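Local atomic coordinates of long form salivary protein D7L1 (PDB entry 3DXL), a protein that binds and sequesters biogenic amines and leukotrienes of the vertebrate host, easing the blood feeding of female mosquitoes. Residues A[150-155]-A[266-271]. Numbering follows the deposited sequence.
Sequences KQSYFE and YREVRS
The start of helix 153-161 is pinned to residues 266-271 of helix 257-271 at the biogenic amine pocket of the C-terminal odorant-binding-type domain, where Glu-268 helps bind noradrenaline. Ser-152 is the N-cap. Its OG lies anti to the backbone N (chi1 167°), accepts from Glu-155 N at 3.2 Å, and donates outward to the anti lone pair of Glu-268 OE2, 2.6 Å away. A second serine reaches over from the other helix: Ser-271 OG takes the N-H of Tyr-153 at 3.0 Å in a fairly straight bond (158°), while giving its own proton to Glu-268 O, one turn back, at 2.8 Å. Phe-154 lies beneath Glu-268, close to Glu-158, another noradrenaline-binding residue. Glu-268 CB sits over the middle of the ring, 3.7 Å from the centroid, in a CH-pi contact, and Glu-268 CG presses on Phe-154 CG at 3.5 Å. A bend at chi2 (-82°) then swings the carboxylate off the ring toward Ser-152, its plane nearly perpendicular to the aromatic one. Phe-264 meets the same ring edge-to-face. Besides Ser-152, Glu-268 OE2 receives Gln-272 NE2 and a water that also donates to Glu-155 OE2. Three donors on one oxygen fix the carboxylate's rotation and, with the start of helix 153-161 nearby, would offset the like charge of Glu-155; Glu-268 is probably ionised, consistent with a carboxylate ready for a cationic amine.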
ATOM      1  N   LYS A 150       5.338 -10.611  -4.979  1.00  9.32           N
ATOM      2  CA  LYS A 150       5.125 -11.918  -4.349  1.00  9.67           C
ATOM      3  C   LYS A 150       5.976 -12.137  -3.087  1.00  8.91           C
ATOM      4  O   LYS A 150       6.095 -13.273  -2.601  1.00 10.98           O
ATOM      5  CB  LYS A 150       5.312 -13.071  -5.352  1.00 10.57           C
ATOM      6  CG  LYS A 150       4.477 -12.962  -6.636  1.00 12.48           C
ATOM      7  CD  LYS A 150       2.974 -13.123  -6.394  1.00 15.49           C
ATOM      8  CE  LYS A 150       2.594 -14.554  -5.989  1.00 16.83           C
ATOM      9  NZ  LYS A 150       2.937 -15.598  -7.009  1.00 17.61           N
ATOM     10  N   GLN A 151       6.532 -11.057  -2.538  1.00  8.51           N
ATOM     11  CA  GLN A 151       7.330 -11.148  -1.316  1.00  8.83           C
ATOM     12  C   GLN A 151       6.543 -10.626  -0.112  1.00  8.65           C
ATOM     13  O   GLN A 151       5.999  -9.531  -0.141  1.00  8.71           O
ATOM     14  CB  GLN A 151       8.647 -10.382  -1.466  1.00  9.13           C
ATOM     15  CG  GLN A 151       9.534 -10.481  -0.230  1.00  9.72           C
ATOM     16  CD  GLN A 151      10.830  -9.710  -0.359  1.00  9.19           C
ATOM     17  OE1 GLN A 151      10.901  -8.678  -1.038  1.00  9.84           O
ATOM     18  NE2 GLN A 151      11.867 -10.196   0.328  1.00  9.60           N
ATOM     19  N   SER A 152       6.487 -11.411   0.961  1.00  8.63           N
ATOM     20  CA  SER A 152       5.950 -10.897   2.218  1.00  8.37           C
ATOM     21  C   SER A 152       6.602  -9.564   2.561  1.00  8.30           C
ATOM     22  O   SER A 152       7.834  -9.456   2.549  1.00  8.63           O
ATOM     23  CB  SER A 152       6.269 -11.882   3.329  1.00  8.97           C
ATOM     24  OG  SER A 152       6.041 -11.294   4.599  1.00  9.41           O
ATOM     25  N   TYR A 153       5.807  -8.545   2.879  1.00  8.01           N
ATOM     26  CA  TYR A 153       6.411  -7.275   3.258  1.00  8.34           C
ATOM     27  C   TYR A 153       7.221  -7.422   4.549  1.00  8.37           C
ATOM     28  O   TYR A 153       8.264  -6.799   4.725  1.00  8.76           O
ATOM     29  CB  TYR A 153       5.387  -6.130   3.380  1.00  8.79           C
ATOM     30  CG  TYR A 153       6.039  -4.789   3.104  1.00  8.56           C
ATOM     31  CD1 TYR A 153       5.896  -4.172   1.862  1.00  9.06           C
ATOM     32  CD2 TYR A 153       6.852  -4.164   4.055  1.00  9.27           C
ATOM     33  CE1 TYR A 153       6.526  -2.971   1.579  1.00  8.90           C
ATOM     34  CE2 TYR A 153       7.489  -2.972   3.792  1.00  8.45           C
ATOM     35  CZ  TYR A 153       7.326  -2.374   2.544  1.00  8.49           C
ATOM     36  OH  TYR A 153       7.963  -1.187   2.262  1.00  9.76           O
ATOM     37  N   PHE A 154       6.717  -8.243   5.467  1.00  8.77           N
ATOM     38  CA  PHE A 154       7.429  -8.502   6.718  1.00  8.68           C
ATOM     39  C   PHE A 154       8.810  -9.102   6.436  1.00  8.88           C
ATOM     40  O   PHE A 154       9.800  -8.684   7.035  1.00  9.18           O
ATOM     41  CB  PHE A 154       6.622  -9.441   7.626  1.00  9.02           C
ATOM     42  CG  PHE A 154       5.402  -8.810   8.268  1.00  9.26           C
ATOM     43  CD1 PHE A 154       5.209  -8.949   9.641  1.00 10.15           C
ATOM     44  CD2 PHE A 154       4.430  -8.140   7.531  1.00 10.39           C
ATOM     45  CE1 PHE A 154       4.096  -8.410  10.270  1.00 11.47           C
ATOM     46  CE2 PHE A 154       3.296  -7.597   8.174  1.00  9.70           C
ATOM     47  CZ  PHE A 154       3.133  -7.738   9.542  1.00  9.92           C
ATOM     48  N   GLU A 155       8.873 -10.078   5.534  1.00  9.03           N
ATOM     49  CA  GLU A 155      10.151 -10.682   5.165  1.00  9.80           C
ATOM     50  C   GLU A 155      11.098  -9.690   4.522  1.00  9.85           C
ATOM     51  O   GLU A 155      12.296  -9.723   4.784  1.00 10.27           O
ATOM     52  CB  GLU A 155       9.942 -11.901   4.288  1.00 10.58           C
ATOM     53  CG  GLU A 155       9.298 -13.018   5.055  1.00 12.83           C
ATOM     54  CD  GLU A 155       9.160 -14.288   4.265  1.00 16.88           C
ATOM     55  OE1 GLU A 155       9.674 -14.367   3.124  1.00 19.05           O
ATOM     56  OE2 GLU A 155       8.534 -15.222   4.805  1.00 18.73           O
ATOM     57  N   TYR A 266      -2.712 -12.014   9.678  1.00  8.05           N
ATOM     58  CA  TYR A 266      -3.406 -12.171   8.401  1.00  8.30           C
ATOM     59  C   TYR A 266      -2.955 -11.113   7.385  1.00  8.15           C
ATOM     60  O   TYR A 266      -2.834 -11.405   6.188  1.00  8.71           O
ATOM     61  CB  TYR A 266      -4.919 -12.132   8.593  1.00  9.27           C
ATOM     62  CG  TYR A 266      -5.735 -12.505   7.365  1.00  8.91           C
ATOM     63  CD1 TYR A 266      -5.378 -13.585   6.554  1.00  9.83           C
ATOM     64  CD2 TYR A 266      -6.894 -11.791   7.040  1.00  9.79           C
ATOM     65  CE1 TYR A 266      -6.144 -13.929   5.444  1.00 10.53           C
ATOM     66  CE2 TYR A 266      -7.664 -12.140   5.938  1.00 10.25           C
ATOM     67  CZ  TYR A 266      -7.285 -13.206   5.152  1.00 11.07           C
ATOM     68  OH  TYR A 266      -8.042 -13.572   4.068  1.00 12.06           O
ATOM     69  N   ARG A 267      -2.657  -9.909   7.867  1.00  7.94           N
ATOM     70  CA  ARG A 267      -2.084  -8.894   6.990  1.00  8.31           C
ATOM     71  C   ARG A 267      -0.753  -9.354   6.409  1.00  7.84           C
ATOM     72  O   ARG A 267      -0.494  -9.128   5.219  1.00  8.46           O
ATOM     73  CB  ARG A 267      -1.942  -7.550   7.699  1.00  8.31           C
ATOM     74  CG  ARG A 267      -1.372  -6.437   6.797  1.00  8.54           C
ATOM     75  CD  ARG A 267      -2.196  -6.258   5.522  1.00  8.85           C
ATOM     76  NE  ARG A 267      -1.731  -5.179   4.653  1.00  8.75           N
ATOM     77  CZ  ARG A 267      -2.091  -3.906   4.778  1.00  8.97           C
ATOM     78  NH1 ARG A 267      -2.890  -3.519   5.772  1.00  9.37           N
ATOM     79  NH2 ARG A 267      -1.661  -3.012   3.888  1.00  8.84           N
ATOM     80  N   GLU A 268       0.093  -9.993   7.220  1.00  8.33           N
ATOM     81  CA  GLU A 268       1.360 -10.496   6.687  1.00  8.34           C
ATOM     82  C   GLU A 268       1.112 -11.473   5.532  1.00  8.35           C
ATOM     83  O   GLU A 268       1.788 -11.413   4.498  1.00  8.45           O
ATOM     84  CB  GLU A 268       2.201 -11.163   7.781  1.00  8.91           C
ATOM     85  CG  GLU A 268       3.607 -11.601   7.317  1.00  9.54           C
ATOM     86  CD  GLU A 268       3.654 -12.947   6.580  1.00 10.31           C
ATOM     87  OE1 GLU A 268       2.834 -13.837   6.886  1.00 11.37           O
ATOM     88  OE2 GLU A 268       4.528 -13.114   5.696  1.00 10.83           O
ATOM     89  N   VAL A 269       0.156 -12.376   5.714  1.00  8.35           N
ATOM     90  CA  VAL A 269      -0.193 -13.348   4.690  1.00  8.96           C
ATOM     91  C   VAL A 269      -0.633 -12.639   3.407  1.00  8.89           C
ATOM     92  O   VAL A 269      -0.159 -12.946   2.303  1.00  9.19           O
ATOM     93  CB  VAL A 269      -1.295 -14.315   5.185  1.00  9.43           C
ATOM     94  CG1 VAL A 269      -1.826 -15.176   4.041  1.00 10.65           C
ATOM     95  CG2 VAL A 269      -0.750 -15.213   6.295  1.00 10.74           C
ATOM     96  N   ARG A 270      -1.528 -11.667   3.544  1.00  8.92           N
ATOM     97  CA  ARG A 270      -2.046 -10.959   2.382  1.00  9.15           C
ATOM     98  C   ARG A 270      -0.980 -10.072   1.734  1.00  8.67           C
ATOM     99  O   ARG A 270      -1.045  -9.812   0.522  1.00  9.55           O
ATOM    100  CB  ARG A 270      -3.308 -10.181   2.751  1.00  8.91           C
ATOM    101  CG  ARG A 270      -4.464 -11.117   3.079  1.00  9.86           C
ATOM    102  CD  ARG A 270      -5.767 -10.395   3.340  1.00 10.80           C
ATOM    103  NE  ARG A 270      -5.737  -9.748   4.646  1.00 11.19           N
ATOM    104  CZ  ARG A 270      -5.594  -8.437   4.838  1.00 11.15           C
ATOM    105  NH1 ARG A 270      -5.480  -7.610   3.801  1.00 12.37           N
ATOM    106  NH2 ARG A 270      -5.557  -7.947   6.073  1.00 11.83           N
ATOM    107  N   SER A 271       0.019  -9.633   2.505  1.00  8.44           N
ATOM    108  CA  SER A 271       1.101  -8.808   1.947  1.00  8.60           C
ATOM    109  C   SER A 271       1.985  -9.598   0.991  1.00  8.55           C
ATOM    110  O   SER A 271       2.739  -9.012   0.213  1.00  9.05           O
ATOM    111  CB  SER A 271       1.969  -8.157   3.030  1.00  8.95           C
ATOM    112  OG  SER A 271       2.932  -9.067   3.547  1.00  8.71           O
TER
HETATM  113  O   HOH W   1       6.758 -14.465   6.927  1.00 20.57           O